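Local coordinates for DUF1904 domain-containing protein (Sebaldella termitidis, PDB 4M1A) that is of unknown function but forms a trimer of alpha/beta subunits and belongs to the same clan of families as the macrophage migration inhibitory factor, at residues 59-64 / 92-97. Numbering follows the deposited sequence.
Sequences EVLWFD and VFNPLI
Val60, Trp62 and Phe93 pack together on the helix-facing side of two parallel neighbouring strands, the two strands of a beta-alpha-beta unit whose crossover is helix 67-82. The backbones are joined in parallel register: Val60 N bonds to Val92 O, Asn94 N to Val60 O, Trp62 N to Asn94 O, and Leu96 N to Trp62 O at 2.8 Å, this last donor standing 37° out of the carbonyl plane. On the tight side, Val60 and Phe93 lie side by side and point the same way, Val60 CB 3.6 Å from Phe93 CD2, with Val60 CG2 off-centre against the phenyl ring in a CH-pi contact. Trp62 CG sits between its backbone N and carbonyl carbon (chi1 66°), which leans the indole across toward Phe93, with Val60 CG1 and Phe93 CD2 both over one of its faces, offset to the rim. Phe93 CD2 is 3.6 Å from Trp62 CZ2, the rings inclined at 40°. Ile73 of the helix touches both aromatic side chains. An alanine in place of Trp62 would probably open a gap beside Phe93 and Ile73, leaving the phenyl ring freer to shift.

The other face, with Glu59, Leu61 and Asn94, is looser and partly bridged by water: Leu61 CG comes no closer than 4.4 Å to Asn94 CB, and one water donates to both Glu59 OE2 and Asn94 OD1. Glu59 also forms salt bridges to Arg7 and to Arg5 of a second subunit. Further along, Phe63 and Leu96 cross at about a right angle, with Phe63 CE1 3.7 Å from Leu96 CB. There a second water accepts from Asp64 N at 2.8 Å and donates to Leu96 O at 2.7 Å.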
ATOM      1  N   GLU A  59       2.032   7.363  -5.111  1.00 14.65           N
ATOM      2  CA  GLU A  59       2.768   6.133  -5.466  1.00 15.67           C
ATOM      3  C   GLU A  59       2.514   5.824  -6.922  1.00 15.72           C
ATOM      4  O   GLU A  59       1.371   5.972  -7.387  1.00 16.37           O
ATOM      5  CB  GLU A  59       2.300   4.970  -4.585  1.00 16.82           C
ATOM      6  CG  GLU A  59       2.576   5.157  -3.140  1.00 20.18           C
ATOM      7  CD  GLU A  59       1.746   4.318  -2.136  1.00 27.11           C
ATOM      8  OE1 GLU A  59       0.470   4.219  -2.283  1.00 25.74           O
ATOM      9  OE2 GLU A  59       2.439   3.877  -1.135  1.00 29.93           O
ATOM     10  N   VAL A  60       3.548   5.421  -7.663  1.00 14.51           N
ATOM     11  CA  VAL A  60       3.427   4.989  -9.034  1.00 15.87           C
ATOM     12  C   VAL A  60       3.921   3.541  -9.058  1.00 16.46           C
ATOM     13  O   VAL A  60       5.127   3.284  -8.865  1.00 19.06           O
ATOM     14  CB  VAL A  60       4.307   5.833  -9.952  1.00 16.32           C
ATOM     15  CG1 VAL A  60       4.262   5.317 -11.362  1.00 16.77           C
ATOM     16  CG2 VAL A  60       3.819   7.300  -9.900  1.00 18.28           C
ATOM     17  N   LEU A  61       3.025   2.630  -9.323  1.00 15.60           N
ATOM     18  CA  LEU A  61       3.379   1.200  -9.505  1.00 17.01           C
ATOM     19  C   LEU A  61       3.480   0.915 -10.969  1.00 18.27           C
ATOM     20  O   LEU A  61       2.493   1.024 -11.720  1.00 18.87           O
ATOM     21  CB  LEU A  61       2.323   0.288  -8.849  1.00 19.75           C
ATOM     22  CG  LEU A  61       2.221   0.241  -7.339  1.00 26.11           C
ATOM     23  CD1 LEU A  61       1.674   1.528  -6.757  1.00 32.22           C
ATOM     24  CD2 LEU A  61       1.331  -0.945  -6.916  1.00 32.49           C
ATOM     25  N   TRP A  62       4.688   0.526 -11.437  1.00 19.15           N
ATOM     26  CA  TRP A  62       4.884   0.304 -12.853  1.00 20.53           C
ATOM     27  C   TRP A  62       6.048  -0.634 -13.128  1.00 21.55           C
ATOM     28  O   TRP A  62       6.860  -0.925 -12.207  1.00 22.64           O
ATOM     29  CB  TRP A  62       5.118   1.623 -13.591  1.00 21.11           C
ATOM     30  CG  TRP A  62       6.376   2.383 -13.281  1.00 19.95           C
ATOM     31  CD1 TRP A  62       7.354   2.108 -12.369  1.00 20.34           C
ATOM     32  CD2 TRP A  62       6.825   3.506 -14.016  1.00 21.89           C
ATOM     33  NE1 TRP A  62       8.385   3.045 -12.489  1.00 21.44           N
ATOM     34  CE2 TRP A  62       8.049   3.917 -13.480  1.00 21.68           C
ATOM     35  CE3 TRP A  62       6.235   4.257 -15.066  1.00 24.19           C
ATOM     36  CZ2 TRP A  62       8.759   5.044 -13.992  1.00 25.43           C
ATOM     37  CZ3 TRP A  62       6.950   5.320 -15.581  1.00 27.82           C
ATOM     38  CH2 TRP A  62       8.163   5.722 -15.022  1.00 26.14           C
ATOM     39  N   PHE A  63       6.119  -1.082 -14.373  1.00 24.87           N
ATOM     40  CA  PHE A  63       7.347  -1.713 -14.901  1.00 26.83           C
ATOM     41  C   PHE A  63       8.351  -0.551 -15.101  1.00 28.35           C
ATOM     42  O   PHE A  63       8.070   0.419 -15.787  1.00 26.68           O
ATOM     43  CB  PHE A  63       7.082  -2.563 -16.157  1.00 28.78           C
ATOM     44  CG  PHE A  63       6.121  -3.701 -15.898  1.00 30.38           C
ATOM     45  CD1 PHE A  63       6.443  -4.677 -15.011  1.00 39.30           C
ATOM     46  CD2 PHE A  63       4.903  -3.774 -16.527  1.00 35.33           C
ATOM     47  CE1 PHE A  63       5.535  -5.700 -14.733  1.00 40.56           C
ATOM     48  CE2 PHE A  63       4.018  -4.815 -16.283  1.00 39.05           C
ATOM     49  CZ  PHE A  63       4.321  -5.760 -15.356  1.00 37.32           C
ATOM     50  N   ASP A  64       9.493  -0.661 -14.458  1.00 28.51           N
ATOM     51  CA  ASP A  64      10.351   0.496 -14.324  1.00 35.45           C
ATOM     52  C   ASP A  64      10.842   0.948 -15.667  1.00 39.40           C
ATOM     53  O   ASP A  64      10.998   0.155 -16.577  1.00 32.08           O
ATOM     54  CB  ASP A  64      11.566   0.216 -13.457  1.00 44.70           C
ATOM     55  CG  ASP A  64      12.282   1.503 -12.992  1.00 47.67           C
ATOM     56  OD1 ASP A  64      11.655   2.628 -12.882  1.00 51.43           O
ATOM     57  OD2 ASP A  64      13.482   1.334 -12.704  1.00 59.25           O
ATOM     58  N   VAL A  92       6.724   8.351  -4.929  1.00 16.58           N
ATOM     59  CA  VAL A  92       7.549   7.189  -4.876  1.00 19.49           C
ATOM     60  C   VAL A  92       7.237   6.288  -6.043  1.00 18.31           C
ATOM     61  O   VAL A  92       6.072   5.970  -6.268  1.00 20.74           O
ATOM     62  CB  VAL A  92       7.332   6.457  -3.535  1.00 24.57           C
ATOM     63  CG1 VAL A  92       8.393   5.384  -3.400  1.00 28.19           C
ATOM     64  CG2 VAL A  92       7.483   7.478  -2.403  1.00 31.50           C
ATOM     65  N   PHE A  93       8.254   5.834  -6.767  1.00 18.19           N
ATOM     66  CA  PHE A  93       8.060   4.874  -7.832  1.00 15.51           C
ATOM     67  C   PHE A  93       8.372   3.450  -7.295  1.00 19.19           C
ATOM     68  O   PHE A  93       9.426   3.248  -6.684  1.00 20.50           O
ATOM     69  CB  PHE A  93       8.944   5.184  -9.008  1.00 17.87           C
ATOM     70  CG  PHE A  93       8.504   6.474  -9.740  1.00 16.09           C
ATOM     71  CD1 PHE A  93       8.857   7.694  -9.261  1.00 19.52           C
ATOM     72  CD2 PHE A  93       7.715   6.389 -10.844  1.00 18.07           C
ATOM     73  CE1 PHE A  93       8.431   8.868  -9.902  1.00 20.55           C
ATOM     74  CE2 PHE A  93       7.285   7.560 -11.498  1.00 19.38           C
ATOM     75  CZ  PHE A  93       7.615   8.762 -10.991  1.00 18.52           C
ATOM     76  N   ASN A  94       7.480   2.508  -7.588  1.00 18.73           N
ATOM     77  CA  ASN A  94       7.584   1.084  -7.107  1.00 22.46           C
ATOM     78  C   ASN A  94       7.637   0.176  -8.332  1.00 20.99           C
ATOM     79  O   ASN A  94       6.683   0.061  -9.065  1.00 21.79           O
ATOM     80  CB  ASN A  94       6.399   0.732  -6.216  1.00 26.76           C
ATOM     81  CG  ASN A  94       6.390   1.534  -4.892  1.00 34.79           C
ATOM     82  OD1 ASN A  94       5.457   2.296  -4.592  1.00 43.79           O
ATOM     83  ND2 ASN A  94       7.497   1.455  -4.156  1.00 39.01           N
ATOM     84  N   PRO A  95       8.786  -0.437  -8.596  1.00 24.19           N
ATOM     85  CA  PRO A  95       8.998  -1.257  -9.788  1.00 25.71           C
ATOM     86  C   PRO A  95       8.293  -2.601  -9.548  1.00 29.07           C
ATOM     87  O   PRO A  95       8.423  -3.174  -8.482  1.00 34.52           O
ATOM     88  CB  PRO A  95      10.524  -1.421  -9.891  1.00 31.04           C
ATOM     89  CG  PRO A  95      11.088  -0.927  -8.605  1.00 34.67           C
ATOM     90  CD  PRO A  95       9.977  -0.346  -7.734  1.00 29.91           C
ATOM     91  N   LEU A  96       7.535  -3.013 -10.519  1.00 25.87           N
ATOM     92  CA  LEU A  96       6.821  -4.272 -10.499  1.00 31.57           C
ATOM     93  C   LEU A  96       7.716  -5.267 -11.158  1.00 27.42           C
ATOM     94  O   LEU A  96       8.445  -4.941 -12.041  1.00 30.99           O
ATOM     95  CB  LEU A  96       5.559  -4.186 -11.337  1.00 33.35           C
ATOM     96  CG  LEU A  96       4.494  -3.239 -10.809  1.00 37.88           C
ATOM     97  CD1 LEU A  96       3.506  -3.033 -11.943  1.00 43.52           C
ATOM     98  CD2 LEU A  96       3.848  -3.753  -9.558  1.00 42.32           C
ATOM     99  N   ILE A  97       7.546  -6.515 -10.790  1.00 28.83           N
ATOM    100  CA  ILE A  97       8.302  -7.613 -11.339  1.00 25.96           C
ATOM    101  C   ILE A  97       7.355  -8.400 -12.230  1.00 27.65           C
ATOM    102  O   ILE A  97       6.303  -8.838 -11.747  1.00 23.86           O
ATOM    103  CB  ILE A  97       8.925  -8.426 -10.172  1.00 30.40           C
ATOM    104  CG1 ILE A  97      10.068  -7.601  -9.545  1.00 37.01           C
ATOM    105  CG2 ILE A  97       9.523  -9.752 -10.663  1.00 29.04           C
ATOM    106  CD1 ILE A  97      10.414  -8.071  -8.137  1.00 45.45           C
TER
HETATM  107  O   HOH W   1       5.111   3.036  -1.796  1.00 42.42           O
HETATM  108  O   HOH W   2      10.053  -3.099 -13.239  1.00 34.04           O